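Local coordinates for N-terminal acetyltransferase-like protein (Chaetomium thermophilum, PDB 5NNP) that probably serves as the auxiliary, helical-repeat scaffold subunit of an N-terminal acetyltransferase A complex, which transfers acetyl groups to protein N-termini, at residues A[450-454]-A[455-459]; A[486-489]-A[490-494]; A[495-498]-A[499-502]; A[503-506]-A[507-511]; A[563-566]-A[567-570]. All coordinates share one frame; numbering follows the deposited sequence.

Contact 1 of 5, residues A[450-454]-A[455-459]; sequences KYQLR and NNENE. With PO4 (phosphate ion), chain U.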
# COMPACT_ATOMS: atom_id res chain seq x y z
N LYS A 450 -19.00 -1.38 -12.15
CA LYS A 450 -19.22 -0.55 -10.98
C LYS A 450 -20.58 0.12 -11.08
O LYS A 450 -21.39 0.09 -10.14
CB LYS A 450 -18.12 0.51 -10.83
CG LYS A 450 -18.34 1.49 -9.68
CD LYS A 450 -17.37 2.66 -9.77
CE LYS A 450 -17.58 3.67 -8.65
NZ LYS A 450 -16.45 4.65 -8.60
N TYR A 451 -20.83 0.73 -12.24
CA TYR A 451 -22.12 1.37 -12.50
C TYR A 451 -23.30 0.39 -12.37
O TYR A 451 -24.36 0.75 -11.88
CB TYR A 451 -22.10 2.04 -13.87
CG TYR A 451 -21.57 3.45 -13.78
CD1 TYR A 451 -20.41 3.71 -13.07
CD2 TYR A 451 -22.24 4.52 -14.36
CE1 TYR A 451 -19.92 4.99 -12.96
CE2 TYR A 451 -21.75 5.81 -14.25
CZ TYR A 451 -20.59 6.04 -13.54
OH TYR A 451 -20.10 7.31 -13.42
N GLN A 452 -23.10 -0.85 -12.79
CA GLN A 452 -24.14 -1.84 -12.65
C GLN A 452 -24.40 -2.18 -11.17
O GLN A 452 -25.56 -2.30 -10.75
CB GLN A 452 -23.79 -3.08 -13.47
CG GLN A 452 -23.88 -2.82 -14.98
CD GLN A 452 -23.22 -3.88 -15.84
OE1 GLN A 452 -22.51 -4.76 -15.34
NE2 GLN A 452 -23.45 -3.81 -17.16
N LEU A 453 -23.32 -2.32 -10.40
CA LEU A 453 -23.45 -2.50 -8.95
C LEU A 453 -24.11 -1.28 -8.30
O LEU A 453 -24.91 -1.41 -7.38
CB LEU A 453 -22.09 -2.76 -8.31
CG LEU A 453 -21.39 -4.05 -8.72
CD1 LEU A 453 -20.01 -4.10 -8.12
CD2 LEU A 453 -22.19 -5.26 -8.29
N ARG A 454 -23.76 -0.09 -8.76
CA ARG A 454 -24.42 1.12 -8.29
C ARG A 454 -25.91 1.09 -8.60
O ARG A 454 -26.71 1.71 -7.90
CB ARG A 454 -23.78 2.37 -8.90
CG ARG A 454 -22.40 2.67 -8.37
CD ARG A 454 -22.43 2.84 -6.86
NE ARG A 454 -21.10 3.08 -6.30
CZ ARG A 454 -20.51 4.27 -6.21
NH1 ARG A 454 -21.12 5.35 -6.66
NH2 ARG A 454 -19.31 4.37 -5.66
N ASN A 455 -26.29 0.36 -9.66
CA ASN A 455 -27.69 0.15 -10.00
C ASN A 455 -28.24 -1.16 -9.40
O ASN A 455 -29.28 -1.65 -9.80
CB ASN A 455 -27.87 0.15 -11.51
CG ASN A 455 -29.32 0.26 -11.92
OD1 ASN A 455 -30.11 0.91 -11.26
ND2 ASN A 455 -29.66 -0.36 -13.03
N ASN A 456 -27.50 -1.70 -8.44
CA ASN A 456 -27.85 -2.92 -7.75
C ASN A 456 -28.02 -4.13 -8.64
O ASN A 456 -28.78 -5.02 -8.30
CB ASN A 456 -29.12 -2.73 -6.93
CG ASN A 456 -28.91 -1.83 -5.74
OD1 ASN A 456 -27.78 -1.47 -5.42
ND2 ASN A 456 -29.99 -1.46 -5.07
N GLU A 457 -27.28 -4.19 -9.75
CA GLU A 457 -27.32 -5.38 -10.61
C GLU A 457 -26.10 -6.28 -10.41
O GLU A 457 -25.26 -6.39 -11.31
CB GLU A 457 -27.43 -4.99 -12.07
CG GLU A 457 -28.75 -4.36 -12.47
CD GLU A 457 -28.71 -3.83 -13.88
OE1 GLU A 457 -29.10 -4.57 -14.81
OE2 GLU A 457 -28.26 -2.67 -14.07
N ASN A 458 -26.01 -6.92 -9.25
CA ASN A 458 -24.81 -7.69 -8.89
C ASN A 458 -24.45 -8.76 -9.90
O ASN A 458 -23.32 -8.86 -10.36
CB ASN A 458 -25.00 -8.32 -7.51
CG ASN A 458 -25.27 -7.29 -6.44
OD1 ASN A 458 -26.30 -6.61 -6.46
ND2 ASN A 458 -24.33 -7.15 -5.52
N GLU A 459 -25.43 -9.59 -10.22
CA GLU A 459 -25.19 -10.75 -11.06
C GLU A 459 -24.74 -10.32 -12.46
O GLU A 459 -23.87 -10.95 -13.07
CB GLU A 459 -26.44 -11.64 -11.09
CG GLU A 459 -27.72 -10.87 -10.93
CD GLU A 459 -28.22 -10.80 -9.50
OE1 GLU A 459 -28.36 -9.68 -8.99
OE2 GLU A 459 -28.51 -11.86 -8.90
P PO4 U . -16.98 7.57 -11.34
O1 PO4 U . -18.25 7.52 -12.16
O2 PO4 U . -17.23 8.47 -10.15
O3 PO4 U . -16.61 6.19 -10.85
O4 PO4 U . -15.86 8.11 -12.20
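A Schellman motif ends helix 442-454 where Gln452 and Leu453 meet Asn456 and Glu457, in a turn of the helical-repeat scaffold. Glu457 N bonds to Gln452 O at 2.7 Å and is nearly straight, with an N-H...O angle of 167°. Asn456 N reaches Leu453 O at 2.8 Å, from above the carbonyl plane. Asn456 holds the C' position of the motif and has the positive phi expected there, 58°. One step earlier, Asn455 N still bonds back to Tyr451 O at 3.0 Å. The Asn455 side chain braces the turn: ND2 donates to Glu457 OE2 at 2.9 Å and meets it from above the carboxylate plane. Glu457 OE1 pairs with Lys460, so both carboxylate oxygens have partners. Leu453 CD2 packs on Asn458 CA at 3.6 Å, and the two side chains cross at about a right angle. The turn is tied to helix 487-499 and the residue that follows it: Asn456 OD1 accepts from Arg499, and the Asn458 amide bonds to Asp493 and Arg500. Lys450 points elsewhere, fully extended, and its NZ donates to O3 of a phosphate ion, probably from the crystallisation liquor, at 2.7 Å.

Contact 2 of 5, residues A[486-489]-A[490-494]; sequences CIWF and LTEDG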
# COMPACT_ATOMS: atom_id res chain seq x y z
N CYS A 486 -9.09 -8.29 -5.09
CA CYS A 486 -9.74 -7.11 -5.66
C CYS A 486 -10.72 -6.46 -4.68
O CYS A 486 -11.91 -6.81 -4.65
CB CYS A 486 -10.47 -7.47 -6.97
SG CYS A 486 -11.03 -6.03 -7.92
N ILE A 487 -10.23 -5.49 -3.91
CA ILE A 487 -11.00 -4.87 -2.83
C ILE A 487 -12.11 -3.91 -3.32
O ILE A 487 -13.17 -3.82 -2.70
CB ILE A 487 -10.06 -4.12 -1.86
CG1 ILE A 487 -9.14 -5.12 -1.14
CG2 ILE A 487 -10.85 -3.31 -0.82
CD1 ILE A 487 -8.08 -4.48 -0.27
N TRP A 488 -11.87 -3.17 -4.40
CA TRP A 488 -12.90 -2.25 -4.87
C TRP A 488 -14.15 -3.04 -5.24
O TRP A 488 -15.26 -2.70 -4.80
CB TRP A 488 -12.41 -1.39 -6.05
CG TRP A 488 -12.51 -2.01 -7.43
CD1 TRP A 488 -11.49 -2.58 -8.15
CD2 TRP A 488 -13.68 -2.10 -8.26
NE1 TRP A 488 -11.97 -3.04 -9.36
CE2 TRP A 488 -13.30 -2.76 -9.45
CE3 TRP A 488 -15.02 -1.71 -8.10
CZ2 TRP A 488 -14.20 -3.01 -10.48
CZ3 TRP A 488 -15.92 -1.97 -9.13
CH2 TRP A 488 -15.50 -2.61 -10.30
N PHE A 489 -13.97 -4.13 -5.98
CA PHE A 489 -15.15 -4.86 -6.42
C PHE A 489 -15.83 -5.54 -5.24
O PHE A 489 -17.05 -5.50 -5.13
CB PHE A 489 -14.82 -5.90 -7.49
CG PHE A 489 -16.01 -6.69 -7.91
CD1 PHE A 489 -16.92 -6.16 -8.81
CD2 PHE A 489 -16.26 -7.94 -7.38
CE1 PHE A 489 -18.03 -6.86 -9.19
CE2 PHE A 489 -17.39 -8.65 -7.76
CZ PHE A 489 -18.27 -8.10 -8.66
N LEU A 490 -15.04 -6.17 -4.38
CA LEU A 490 -15.58 -6.85 -3.21
C LEU A 490 -16.40 -5.89 -2.34
O LEU A 490 -17.50 -6.22 -1.90
CB LEU A 490 -14.47 -7.50 -2.38
CG LEU A 490 -13.75 -8.72 -2.98
CD1 LEU A 490 -12.61 -9.18 -2.08
CD2 LEU A 490 -14.70 -9.86 -3.23
N THR A 491 -15.87 -4.68 -2.13
CA THR A 491 -16.58 -3.70 -1.31
C THR A 491 -17.88 -3.25 -1.99
O THR A 491 -18.94 -3.26 -1.36
CB THR A 491 -15.72 -2.46 -1.02
OG1 THR A 491 -14.45 -2.87 -0.50
CG2 THR A 491 -16.40 -1.57 -0.00
N GLU A 492 -17.78 -2.87 -3.26
CA GLU A 492 -18.95 -2.46 -4.04
C GLU A 492 -20.01 -3.56 -4.10
O GLU A 492 -21.20 -3.30 -3.95
CB GLU A 492 -18.52 -2.08 -5.46
CG GLU A 492 -17.85 -0.72 -5.55
CD GLU A 492 -18.81 0.41 -5.25
OE1 GLU A 492 -18.35 1.51 -4.92
OE2 GLU A 492 -20.04 0.21 -5.36
N ASP A 493 -19.57 -4.78 -4.34
CA ASP A 493 -20.47 -5.92 -4.39
C ASP A 493 -21.22 -6.09 -3.07
O ASP A 493 -22.40 -6.40 -3.05
CB ASP A 493 -19.71 -7.20 -4.73
CG ASP A 493 -20.62 -8.35 -5.10
OD1 ASP A 493 -21.61 -8.13 -5.83
OD2 ASP A 493 -20.34 -9.49 -4.67
N GLY A 494 -20.51 -5.88 -1.97
CA GLY A 494 -21.09 -6.01 -0.65
C GLY A 494 -22.14 -4.95 -0.39
O GLY A 494 -23.26 -5.27 0.04
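Cys486 is the N-cap residue of helix 487-499, and its O accepts the first bond of the helix from Leu490 N at 3.2 Å. The CG of Leu490 also lies against this oxygen. Ile487 comes next, and its O is gripped twice by Thr491. The backbone N donates at 2.9 Å from Thr491 N to Ile487 O. The hydroxyl donates at 2.7 Å from Thr491 OG1 to Ile487 O, coming from the opposite face of the carbonyl plane. OG1 can do so because it sits beside the backbone N and anti to the carbonyl carbon (chi1 -52°). This satisfies the hydroxyl of a buried residue within its own helix. The same OG1 lies 3.6 Å from Ile487 CG2. These are the opening turns of a helix in the TPR-like scaffold, packed between helix 442-454 and helix 503-523. Trp488 O takes Glu492 N at 3.0 Å. The indole edge meets the Glu492 chain near the ring plane, with Trp488 CE3 3.9 Å from Glu492 CG. Phe489 CB stands over the centre of the indole face. A ring of another protein chain of the assembly meets the indole with planes about 90° apart. The Glu492 carboxylate turns away to Arg558 and Arg454. Phe489 O accepts from Asp493 N at 2.7 Å, nearly along the C=O axis. Asp493 CB lies over one face of the Phe489 ring, 4.1 Å from CE2. Ring and carboxylate planes differ by 15°, and the carboxylate goes on to Arg509 and Asn458.

Contact 3 of 5, residues A[495-498]-A[499-502]; sequences EAWQ and RRGN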
# COMPACT_ATOMS: atom_id res chain seq x y z
N GLU A 495 -21.79 -3.70 -0.65
CA GLU A 495 -22.70 -2.59 -0.43
C GLU A 495 -23.97 -2.76 -1.26
O GLU A 495 -25.08 -2.49 -0.79
CB GLU A 495 -22.00 -1.26 -0.74
CG GLU A 495 -20.82 -0.99 0.20
CD GLU A 495 -20.11 0.32 -0.06
OE1 GLU A 495 -20.37 0.98 -1.08
OE2 GLU A 495 -19.27 0.70 0.78
N ALA A 496 -23.81 -3.25 -2.49
CA ALA A 496 -24.96 -3.56 -3.35
C ALA A 496 -25.87 -4.64 -2.76
O ALA A 496 -27.10 -4.48 -2.71
CB ALA A 496 -24.47 -3.97 -4.71
N TRP A 497 -25.28 -5.76 -2.34
CA TRP A 497 -26.02 -6.85 -1.71
C TRP A 497 -26.72 -6.37 -0.44
O TRP A 497 -27.84 -6.80 -0.14
CB TRP A 497 -25.10 -8.03 -1.39
CG TRP A 497 -24.83 -8.91 -2.56
CD1 TRP A 497 -23.61 -9.20 -3.11
CD2 TRP A 497 -25.81 -9.60 -3.36
NE1 TRP A 497 -23.77 -10.04 -4.19
CE2 TRP A 497 -25.10 -10.30 -4.36
CE3 TRP A 497 -27.20 -9.71 -3.31
CZ2 TRP A 497 -25.76 -11.09 -5.31
CZ3 TRP A 497 -27.84 -10.50 -4.26
CH2 TRP A 497 -27.12 -11.17 -5.25
N GLN A 498 -26.05 -5.50 0.31
CA GLN A 498 -26.65 -4.94 1.51
C GLN A 498 -27.87 -4.13 1.14
O GLN A 498 -28.90 -4.23 1.79
CB GLN A 498 -25.64 -4.09 2.28
CG GLN A 498 -26.10 -3.61 3.63
CD GLN A 498 -24.96 -3.02 4.44
OE1 GLN A 498 -23.79 -3.41 4.28
NE2 GLN A 498 -25.28 -2.06 5.29
N ARG A 499 -27.76 -3.34 0.07
CA ARG A 499 -28.88 -2.52 -0.40
C ARG A 499 -30.07 -3.35 -0.84
O ARG A 499 -31.20 -2.87 -0.86
CB ARG A 499 -28.44 -1.62 -1.56
CG ARG A 499 -27.61 -0.43 -1.15
CD ARG A 499 -27.53 0.59 -2.27
NE ARG A 499 -26.80 0.10 -3.44
CZ ARG A 499 -25.47 0.13 -3.56
NH1 ARG A 499 -24.73 0.62 -2.58
NH2 ARG A 499 -24.89 -0.33 -4.66
N ARG A 500 -29.81 -4.60 -1.22
CA ARG A 500 -30.88 -5.47 -1.69
C ARG A 500 -31.45 -6.27 -0.53
O ARG A 500 -32.42 -7.02 -0.69
CB ARG A 500 -30.37 -6.40 -2.78
CG ARG A 500 -29.98 -5.68 -4.03
CD ARG A 500 -29.19 -6.58 -4.96
NE ARG A 500 -29.96 -7.74 -5.41
CZ ARG A 500 -29.61 -8.49 -6.45
NH1 ARG A 500 -28.52 -8.21 -7.13
NH2 ARG A 500 -30.36 -9.53 -6.80
N GLY A 501 -30.85 -6.11 0.64
CA GLY A 501 -31.31 -6.82 1.82
C GLY A 501 -30.60 -8.14 2.08
O GLY A 501 -31.02 -8.88 2.96
N ASN A 502 -29.54 -8.44 1.33
CA ASN A 502 -28.86 -9.73 1.47
C ASN A 502 -27.73 -9.67 2.50
O ASN A 502 -26.54 -9.66 2.14
CB ASN A 502 -28.32 -10.20 0.12
CG ASN A 502 -28.05 -11.71 0.08
OD1 ASN A 502 -27.69 -12.31 1.09
ND2 ASN A 502 -28.25 -12.32 -1.09
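Arg500 reaches back along the end of helix 487-499 and lays its guanidinium against the indole of Trp497. Its CB lies 3.7 Å from Trp497 O. CG then passes Ala496 O at 3.4 Å, and CD comes alongside Trp497 CE3. A bend at chi3 (63°) turns the tip over the ring, with NE 3.7 Å from Trp497 CZ3. CZ sits 3.5 Å from the same CZ3, which lies over the centre of the guanidinium face. The guanidinium lies over one face of the indole, the two planes 29° apart. NH1 goes on to Glu459 and Asn458, in the first turn of helix 458-465. Asn502 also flanks the indole: its ND2 is 3.6 Å from Trp497 CE3, with the amide steeply turned to the ring. Its OD1 caps Leu505 N of the next helix. The backbone here is a Schellman motif. Asn502 N bonds to Trp497 O at 2.8 Å, and Gly501 N to Gln498 O at 2.9 Å. Gly501 has the positive phi of this turn (93°), where a side chain would strike the preceding carbonyl. Arg499 lays a guanidinium face over Ala496 CA and Glu495 O, and bonds to Asn456 and Leu453 O. With an alanine in place of Trp497, the Arg500 guanidinium would probably lose its flat support and swing more freely, and the Asn502 amide would lose ring atoms CE3 and CZ3 beside it. Lying with its face against the ring, the Arg500 guanidinium keeps its N-H groups for other bonds, so one exposed side chain serves both an apolar ring and the Glu459 carboxylate.

Contact 4 of 5, residues A[503-506]-A[507-511]; sequences TALA and LKRYH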
# COMPACT_ATOMS: atom_id res chain seq x y z
N THR A 503 -28.11 -9.64 3.77
CA THR A 503 -27.15 -9.51 4.87
C THR A 503 -26.04 -10.55 4.79
O THR A 503 -24.89 -10.26 5.11
CB THR A 503 -27.87 -9.62 6.24
OG1 THR A 503 -29.03 -8.79 6.22
CG2 THR A 503 -26.97 -9.17 7.37
N ALA A 504 -26.38 -11.75 4.34
CA ALA A 504 -25.42 -12.85 4.29
C ALA A 504 -24.26 -12.55 3.35
O ALA A 504 -23.10 -12.62 3.76
CB ALA A 504 -26.11 -14.14 3.88
N LEU A 505 -24.55 -12.20 2.09
CA LEU A 505 -23.48 -11.98 1.11
C LEU A 505 -22.78 -10.65 1.37
O LEU A 505 -21.60 -10.49 1.06
CB LEU A 505 -24.02 -12.00 -0.31
CG LEU A 505 -24.58 -13.31 -0.86
CD1 LEU A 505 -25.16 -13.01 -2.22
CD2 LEU A 505 -23.54 -14.42 -0.92
N ALA A 506 -23.51 -9.70 1.93
CA ALA A 506 -22.89 -8.44 2.30
C ALA A 506 -21.79 -8.69 3.33
O ALA A 506 -20.66 -8.24 3.16
CB ALA A 506 -23.93 -7.47 2.83
N LEU A 507 -22.12 -9.41 4.41
CA LEU A 507 -21.13 -9.68 5.45
C LEU A 507 -19.96 -10.51 4.91
O LEU A 507 -18.79 -10.25 5.24
CB LEU A 507 -21.78 -10.40 6.64
CG LEU A 507 -22.68 -9.61 7.60
CD1 LEU A 507 -23.33 -10.54 8.58
CD2 LEU A 507 -21.91 -8.54 8.35
N LYS A 508 -20.29 -11.49 4.07
CA LYS A 508 -19.27 -12.36 3.50
C LYS A 508 -18.22 -11.53 2.76
O LYS A 508 -17.02 -11.76 2.93
CB LYS A 508 -19.91 -13.39 2.56
CG LYS A 508 -18.93 -14.39 1.97
CD LYS A 508 -18.23 -15.17 3.07
CE LYS A 508 -17.43 -16.34 2.51
NZ LYS A 508 -16.93 -17.24 3.59
N ARG A 509 -18.68 -10.56 1.98
CA ARG A 509 -17.77 -9.67 1.24
C ARG A 509 -16.89 -8.85 2.18
O ARG A 509 -15.67 -8.81 2.02
CB ARG A 509 -18.56 -8.74 0.33
CG ARG A 509 -19.40 -9.46 -0.69
CD ARG A 509 -18.52 -10.17 -1.71
NE ARG A 509 -19.34 -10.86 -2.70
CZ ARG A 509 -19.74 -12.12 -2.59
NH1 ARG A 509 -19.39 -12.84 -1.54
NH2 ARG A 509 -20.50 -12.67 -3.53
N TYR A 510 -17.52 -8.17 3.15
CA TYR A 510 -16.78 -7.37 4.12
C TYR A 510 -15.75 -8.23 4.86
O TYR A 510 -14.59 -7.83 5.05
CB TYR A 510 -17.73 -6.68 5.11
CG TYR A 510 -18.79 -5.83 4.45
CD1 TYR A 510 -18.52 -5.15 3.26
CD2 TYR A 510 -20.08 -5.71 4.99
CE1 TYR A 510 -19.48 -4.37 2.64
CE2 TYR A 510 -21.04 -4.94 4.37
CZ TYR A 510 -20.74 -4.26 3.20
OH TYR A 510 -21.70 -3.49 2.56
N HIS A 511 -16.15 -9.44 5.25
CA HIS A 511 -15.21 -10.36 5.87
C HIS A 511 -14.05 -10.72 4.93
O HIS A 511 -12.91 -10.88 5.38
CB HIS A 511 -15.92 -11.62 6.35
CG HIS A 511 -16.54 -11.48 7.70
ND1 HIS A 511 -16.01 -12.06 8.83
CD2 HIS A 511 -17.63 -10.79 8.11
CE1 HIS A 511 -16.76 -11.75 9.87
NE2 HIS A 511 -17.75 -10.98 9.46
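Ala506 and Tyr510 form the close-packed side of this contact. Tyr510 N donates to Ala506 O at 3.1 Å, in the carbonyl plane and nearly straight at 175°. The same oxygen lies over one face of the Tyr510 ring, toward its rim, 3.2 Å from CD2. The ring reaches this place because CG sits beside the backbone N, anti to the carbonyl carbon (chi1 -56°). On the alanine side, Ala506 CB touches Tyr510 CE2 at 4.1 Å. Thr503 CG2 and Leu507 CD1 belong to the packed side too, running side by side and pointing the same way, at 4.1 Å. The hydroxyl of Tyr510 is hydrogen-bonded to Gln498 OE1. A phenylalanine in place of Tyr510 would probably leave that amide oxygen without this partner and loosen the tie to helix 487-499. These residues form the first turns of helix 503-523, which packs against both helix 487-499 and helix 554-572 in the scaffold. Arg509 is buried as well. Its N bonds to Leu505 O at 3.1 Å, and its CG passes the same oxygen at 3.0 Å. The chain then bends at chi2 and carries NE to Asp493, so the charge is answered across the helix pair. The other side is looser. Leu505 and Lys508 are partly exposed, and little of either side chain meets the other segment. The ring of Trp497 packs on Leu505. Lys508 N bonds to Ala504 O at 3.0 Å, but its side chain leads away from the turn, and NZ donates to Asp642 O.

Contact 5 of 5, residues A[563-566]-A[567-570]; sequences AVNL and YLSM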
# COMPACT_ATOMS: atom_id res chain seq x y z
N ALA A 563 -19.23 -3.17 7.55
CA ALA A 563 -19.48 -4.26 8.51
C ALA A 563 -20.07 -3.77 9.84
O ALA A 563 -21.07 -4.30 10.32
CB ALA A 563 -18.19 -5.05 8.77
N VAL A 564 -19.46 -2.75 10.43
CA VAL A 564 -19.88 -2.29 11.75
C VAL A 564 -21.30 -1.73 11.70
O VAL A 564 -22.13 -2.03 12.56
CB VAL A 564 -18.89 -1.25 12.33
CG1 VAL A 564 -19.51 -0.50 13.49
CG2 VAL A 564 -17.58 -1.94 12.76
N ASN A 565 -21.58 -0.93 10.68
CA ASN A 565 -22.92 -0.42 10.45
C ASN A 565 -23.97 -1.52 10.19
O ASN A 565 -25.12 -1.41 10.63
CB ASN A 565 -22.91 0.56 9.27
CG ASN A 565 -22.36 1.91 9.66
OD1 ASN A 565 -22.41 2.31 10.83
ND2 ASN A 565 -21.86 2.64 8.67
N LEU A 566 -23.58 -2.59 9.50
CA LEU A 566 -24.50 -3.67 9.20
C LEU A 566 -24.77 -4.55 10.42
O LEU A 566 -25.88 -5.07 10.58
CB LEU A 566 -23.95 -4.52 8.05
CG LEU A 566 -24.79 -5.72 7.57
CD1 LEU A 566 -26.25 -5.32 7.30
CD2 LEU A 566 -24.16 -6.38 6.34
N TYR A 567 -23.77 -4.71 11.29
CA TYR A 567 -23.98 -5.44 12.55
C TYR A 567 -24.88 -4.64 13.50
O TYR A 567 -25.73 -5.21 14.19
CB TYR A 567 -22.65 -5.78 13.24
CG TYR A 567 -21.93 -7.00 12.68
CD1 TYR A 567 -22.55 -8.24 12.63
CD2 TYR A 567 -20.61 -6.90 12.23
CE1 TYR A 567 -21.90 -9.35 12.13
CE2 TYR A 567 -19.95 -8.01 11.72
CZ TYR A 567 -20.60 -9.23 11.68
OH TYR A 567 -19.94 -10.34 11.19
N LEU A 568 -24.66 -3.33 13.55
CA LEU A 568 -25.50 -2.42 14.31
C LEU A 568 -26.96 -2.53 13.88
O LEU A 568 -27.89 -2.57 14.71
CB LEU A 568 -25.02 -0.99 14.14
CG LEU A 568 -23.95 -0.51 15.10
CD1 LEU A 568 -23.39 0.84 14.66
CD2 LEU A 568 -24.53 -0.45 16.52
N SER A 569 -27.16 -2.58 12.57
CA SER A 569 -28.48 -2.75 12.00
C SER A 569 -29.07 -4.09 12.42
O SER A 569 -30.22 -4.15 12.86
CB SER A 569 -28.42 -2.64 10.48
OG SER A 569 -29.53 -3.28 9.88
N MET A 570 -28.28 -5.15 12.28
CA MET A 570 -28.72 -6.49 12.68
C MET A 570 -29.06 -6.55 14.17
O MET A 570 -29.93 -7.33 14.57
CB MET A 570 -27.65 -7.53 12.36
CG MET A 570 -27.40 -7.73 10.88
SD MET A 570 -25.87 -8.65 10.59
CE MET A 570 -26.25 -10.22 11.38
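Ala563 and Tyr567 share the first of four backbone bonds that run along helix 554-572. Tyr567 N donates to Ala563 O at 2.9 Å, almost in line with the carbonyl. The Tyr567 ring also leans on this oxygen, with CD2 3.3 Å from it. The ring hydroxyl finds its partner elsewhere and is hydrogen-bonded to His511 NE2 of helix 503-523. In the next step Leu568 N bonds to Val564 O at 3.0 Å. The side chains of this pair meet through methyl groups, Val564 CG1 and Leu568 CD1, at 4.3 Å. They belong to the face of the helix that packs on helix 673-685. Asn565 O accepts from Ser569 N at 3.0 Å, with the donor tilted from the carbonyl plane. Ser569 CB faces back along the helix, but OG takes the position opposite the backbone N (chi1 158°). It therefore stays 4.1 Å from Leu566 O and bonds to Lys573 NZ instead. The last bond is Met570 N to Leu566 O at 2.9 Å. Met570 CG also lies against this oxygen, and the chain bends at chi3. SD meets Leu566 CG at 4.3 Å, an apolar pair on the side that packs on Ala506, Leu507 and Thr503. The backbone carbonyls of all four residues 563-566 are thus taken by amides four residues on. With these carbonyls and amides paired within the helix, the ties to other helices described here are made by side chains: methyls and a thioether in the packing, and the Tyr567 hydroxyl as a polar link to helix 503-523.

How the contacts relate
Contacts 2 and 4 are the buried ones, contacts 1 and 5 are partly buried, and contact 3 lies at the surface. Contacts 2 and 3 share helix 487-499, one at its start and one at its end. Contacts 1 and 3 both finish a helix with a Schellman motif, and they join through Glu459 and Arg500. Contacts 2, 4 and 5 are instead regular helix turns. A buried salt bridge, Asp493 to Arg509, links contacts 2 and 4. Contacts 4 and 5 meet mostly by apolar packing, with one hydroxyl-imidazole bond. Charge thus appears at the turns and between helices, while contact 5 adds methyl and thioether packing; its centre lies about 22 Å from that of contact 1.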